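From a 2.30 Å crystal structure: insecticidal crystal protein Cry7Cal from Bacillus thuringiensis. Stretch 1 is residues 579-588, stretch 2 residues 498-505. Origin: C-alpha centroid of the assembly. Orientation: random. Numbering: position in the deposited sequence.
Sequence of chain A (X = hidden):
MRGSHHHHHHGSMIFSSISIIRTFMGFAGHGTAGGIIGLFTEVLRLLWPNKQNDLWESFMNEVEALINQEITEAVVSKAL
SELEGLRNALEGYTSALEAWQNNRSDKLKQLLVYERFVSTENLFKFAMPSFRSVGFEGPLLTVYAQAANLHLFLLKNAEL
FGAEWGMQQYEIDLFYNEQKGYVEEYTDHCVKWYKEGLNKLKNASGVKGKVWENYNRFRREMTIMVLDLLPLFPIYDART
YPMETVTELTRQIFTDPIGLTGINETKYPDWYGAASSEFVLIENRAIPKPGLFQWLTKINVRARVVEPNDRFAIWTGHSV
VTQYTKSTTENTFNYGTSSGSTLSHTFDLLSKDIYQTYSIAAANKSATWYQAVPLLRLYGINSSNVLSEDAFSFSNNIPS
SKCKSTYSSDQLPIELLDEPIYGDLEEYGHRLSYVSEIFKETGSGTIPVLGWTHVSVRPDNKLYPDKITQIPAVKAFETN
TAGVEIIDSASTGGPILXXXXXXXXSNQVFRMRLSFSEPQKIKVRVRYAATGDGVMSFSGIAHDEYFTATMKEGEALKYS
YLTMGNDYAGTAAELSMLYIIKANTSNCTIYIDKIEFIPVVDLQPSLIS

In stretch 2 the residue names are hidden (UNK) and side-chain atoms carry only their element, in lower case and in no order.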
# COMPACT_ATOMS: atom_id res chain seq x y z
N TYR A 579 -26.00 0.91 2.26
CA TYR A 579 -27.08 0.00 1.95
C TYR A 579 -27.16 -0.20 0.45
O TYR A 579 -26.85 0.70 -0.33
CB TYR A 579 -28.45 0.53 2.44
CG TYR A 579 -28.53 0.88 3.90
CD1 TYR A 579 -28.10 2.10 4.36
CD2 TYR A 579 -29.07 -0.01 4.81
CE1 TYR A 579 -28.19 2.43 5.70
CE2 TYR A 579 -29.16 0.30 6.15
CZ TYR A 579 -28.72 1.53 6.59
OH TYR A 579 -28.81 1.87 7.92
N ILE A 580 -27.58 -1.39 0.05
CA ILE A 580 -28.02 -1.69 -1.30
C ILE A 580 -29.49 -2.04 -1.19
O ILE A 580 -29.85 -2.99 -0.48
CB ILE A 580 -27.23 -2.85 -1.93
CG1 ILE A 580 -25.75 -2.50 -2.07
CG2 ILE A 580 -27.84 -3.24 -3.27
CD1 ILE A 580 -25.49 -1.34 -3.01
N ILE A 581 -30.34 -1.30 -1.89
CA ILE A 581 -31.78 -1.54 -1.85
C ILE A 581 -32.04 -2.74 -2.75
O ILE A 581 -32.13 -2.59 -3.98
CB ILE A 581 -32.58 -0.30 -2.27
CG1 ILE A 581 -32.05 0.94 -1.54
CG2 ILE A 581 -34.06 -0.49 -1.99
CD1 ILE A 581 -32.00 0.79 -0.03
N LYS A 582 -32.16 -3.93 -2.15
CA LYS A 582 -32.27 -5.16 -2.93
C LYS A 582 -33.41 -5.08 -3.94
O LYS A 582 -33.22 -5.41 -5.12
CB LYS A 582 -32.48 -6.37 -2.01
CG LYS A 582 -31.26 -6.81 -1.24
CD LYS A 582 -31.51 -8.13 -0.51
CE LYS A 582 -31.20 -9.32 -1.39
NZ LYS A 582 -32.37 -9.96 -2.02
N ALA A 583 -34.59 -4.63 -3.50
CA ALA A 583 -35.81 -4.69 -4.30
C ALA A 583 -35.67 -3.98 -5.63
O ALA A 583 -36.28 -4.40 -6.62
CB ALA A 583 -36.97 -4.08 -3.52
N ASN A 584 -34.89 -2.90 -5.69
CA ASN A 584 -34.75 -2.11 -6.90
C ASN A 584 -33.37 -2.26 -7.53
O ASN A 584 -32.97 -1.43 -8.35
CB ASN A 584 -35.06 -0.65 -6.60
CG ASN A 584 -36.38 -0.47 -5.88
OD1 ASN A 584 -36.45 -0.48 -4.65
ND2 ASN A 584 -37.45 -0.32 -6.66
N THR A 585 -32.64 -3.30 -7.15
CA THR A 585 -31.31 -3.55 -7.68
C THR A 585 -31.35 -4.82 -8.52
O THR A 585 -31.99 -5.80 -8.14
CB THR A 585 -30.29 -3.68 -6.54
OG1 THR A 585 -30.19 -2.42 -5.85
CG2 THR A 585 -28.90 -4.07 -7.05
N SER A 586 -30.69 -4.78 -9.67
CA SER A 586 -30.66 -5.93 -10.55
C SER A 586 -29.91 -7.10 -9.90
O SER A 586 -29.38 -6.99 -8.79
CB SER A 586 -30.02 -5.57 -11.89
OG SER A 586 -28.66 -5.19 -11.70
N ASN A 587 -29.88 -8.23 -10.60
CA ASN A 587 -29.17 -9.42 -10.12
C ASN A 587 -27.73 -9.31 -10.59
O ASN A 587 -27.31 -9.92 -11.58
CB ASN A 587 -29.86 -10.68 -10.63
CG ASN A 587 -29.24 -11.94 -10.09
OD1 ASN A 587 -28.29 -11.89 -9.31
ND2 ASN A 587 -29.76 -13.08 -10.50
N CYS A 588 -26.94 -8.52 -9.87
CA CYS A 588 -25.62 -8.13 -10.33
C CYS A 588 -24.62 -8.24 -9.18
O CYS A 588 -24.95 -8.67 -8.07
CB CYS A 588 -25.64 -6.70 -10.88
SG CYS A 588 -26.04 -5.47 -9.62
N UNK A 498 -16.92 -6.80 -2.23
CA UNK A 498 -17.65 -7.41 -3.33
C UNK A 498 -19.03 -7.82 -2.84
O UNK A 498 -19.17 -8.75 -2.04
n UNK A 498 -18.02 -12.44 -6.25
c UNK A 498 -16.74 -10.42 -5.56
c UNK A 498 -17.33 -11.75 -5.11
c UNK A 498 -16.90 -8.62 -3.87
c UNK A 498 -17.56 -9.25 -5.07
N UNK A 499 -20.06 -7.15 -3.35
CA UNK A 499 -21.44 -7.41 -2.96
C UNK A 499 -22.14 -8.14 -4.11
O UNK A 499 -22.12 -7.67 -5.25
c UNK A 499 -23.54 -6.40 -1.96
c UNK A 499 -21.33 -5.24 -1.69
c UNK A 499 -22.18 -6.11 -2.62
c UNK A 499 -21.72 -3.79 -1.73
N UNK A 500 -22.75 -9.28 -3.80
CA UNK A 500 -23.62 -10.01 -4.72
C UNK A 500 -25.05 -9.90 -4.18
O UNK A 500 -25.35 -10.42 -3.10
c UNK A 500 -21.69 -11.55 -5.25
c UNK A 500 -23.18 -11.47 -4.87
c UNK A 500 -24.04 -12.15 -5.91
N UNK A 501 -25.94 -9.26 -4.95
CA UNK A 501 -27.21 -8.77 -4.40
C UNK A 501 -28.13 -9.93 -4.03
O UNK A 501 -28.69 -9.94 -2.93
c UNK A 501 -29.32 -7.45 -5.03
o UNK A 501 -29.74 -7.58 -3.87
n UNK A 501 -30.08 -6.95 -6.01
c UNK A 501 -27.88 -7.82 -5.41
N UNK A 502 -28.28 -10.92 -4.91
CA UNK A 502 -29.15 -12.04 -4.58
C UNK A 502 -28.69 -12.80 -3.34
O UNK A 502 -29.47 -13.60 -2.80
o UNK A 502 -27.63 -14.70 -5.23
c UNK A 502 -28.04 -13.85 -6.04
n UNK A 502 -27.45 -13.66 -7.22
c UNK A 502 -29.30 -13.02 -5.77
N UNK A 503 -27.47 -12.58 -2.86
CA UNK A 503 -27.00 -13.24 -1.65
C UNK A 503 -27.02 -12.34 -0.43
O UNK A 503 -26.73 -12.81 0.68
o UNK A 503 -26.50 -15.77 -2.78
n UNK A 503 -24.43 -15.18 -3.44
c UNK A 503 -25.54 -15.00 -2.73
c UNK A 503 -25.58 -13.78 -1.85
N UNK A 504 -27.37 -11.06 -0.59
CA UNK A 504 -27.58 -10.18 0.55
C UNK A 504 -28.76 -10.67 1.39
O UNK A 504 -29.86 -10.82 0.85
c UNK A 504 -27.84 -8.75 0.09
c UNK A 504 -27.16 -6.38 -0.26
c UNK A 504 -25.87 -7.82 1.32
c UNK A 504 -26.66 -7.79 0.03
N UNK A 505 -28.57 -10.94 2.68
CA UNK A 505 -29.74 -11.19 3.53
C UNK A 505 -30.68 -10.01 3.58
O UNK A 505 -31.90 -10.18 3.52
c UNK A 505 -27.69 -11.81 4.65
c UNK A 505 -27.30 -11.04 3.42
c UNK A 505 -29.12 -11.47 4.91
O HOH W 1 -26.74 -10.33 -7.52

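Position 498 carries four carbons in an unbranched row that ends in a nitrogen. The chain reaches nothing on stretch 1. A straight four-carbon chain with a terminal amine is Lys-498, a strand residue outside the contact.

Position 499 has four carbons, forked at the first, with one arm two carbons long. The end of that longer arm lies 4.2 Å from CG1 of Ile-580. Branching at the beta carbon with unequal arms gives Ile-499, whose CD1 makes this apolar contact and whose CB points toward stretch 1.

Position 500 shows one carbon carrying two more, a short fork with no polar atom. Its CA sits 3.8 Å from the O of Cys-588, while CB points sideways. Three carbons branched at the beta position make Val-500, and its O accepts a bond from the backbone N of 503 at 3.0 Å, part of the turn that ends the strand.

Position 501 has two carbons, the second bearing one oxygen and one nitrogen: a short amide. The nitrogen lies 2.9 Å from the O of Ser-586 and 3.1 Å from the O of Thr-585, and the oxygen is 3.1 Å from CG of Lys-582. Because an acid would put an oxygen against the carbonyl of Ser-586, this is Asn-501. Its ND2 donates to Ser-586 O, and its backbone N makes a weak 3.3 Å hydrogen bond to Cys-588 O.

Position 502 repeats the pattern of two carbons with an oxygen and a nitrogen on the second. The nitrogen stands 2.9 Å from OD1 of Asn-587, nearly in line for donation. The residue is Asn-502, and ND2 is the donor to that OD1.

Position 503 again has two carbons ending in one oxygen and one nitrogen, but CB points away and its side chain makes no contact with stretch 1. It is Asn-503, a bystander closing the 3-10 segment.

Position 504 has four carbons forked at the second, one branch tip 3.9 Å from CB of Ile-580. That fork defines Leu-504. Its CB also lies 3.7 Å from CE of Lys-582, and its backbone N donates to Asn-501 O at 2.9 Å.

Position 505 has three carbons closing a ring onto the backbone N, which only Pro-505 does; it turns away.

The contact works by surrounding one buried amide with different kinds of support. Asn-501, with the largest covered area, reads the backbone of the opposing loop, while its own OD1 finds no partner in the model. Ile-580 packs on Ile-499 and Leu-504, and the aliphatic length of Lys-582 lies along the turn, CE 3.0 Å from Asn-501 O. At the exposed margin, Asn-502 and Asn-587 pair through their amides, and water 1 bridges the two stretches, accepting from Asn-502 N at 3.1 Å and donating to Asn-587 OD1 at 2.8 Å and Cys-588 O at 2.5 Å.

Stretch 2, residues 498-505: KIVNNNLP
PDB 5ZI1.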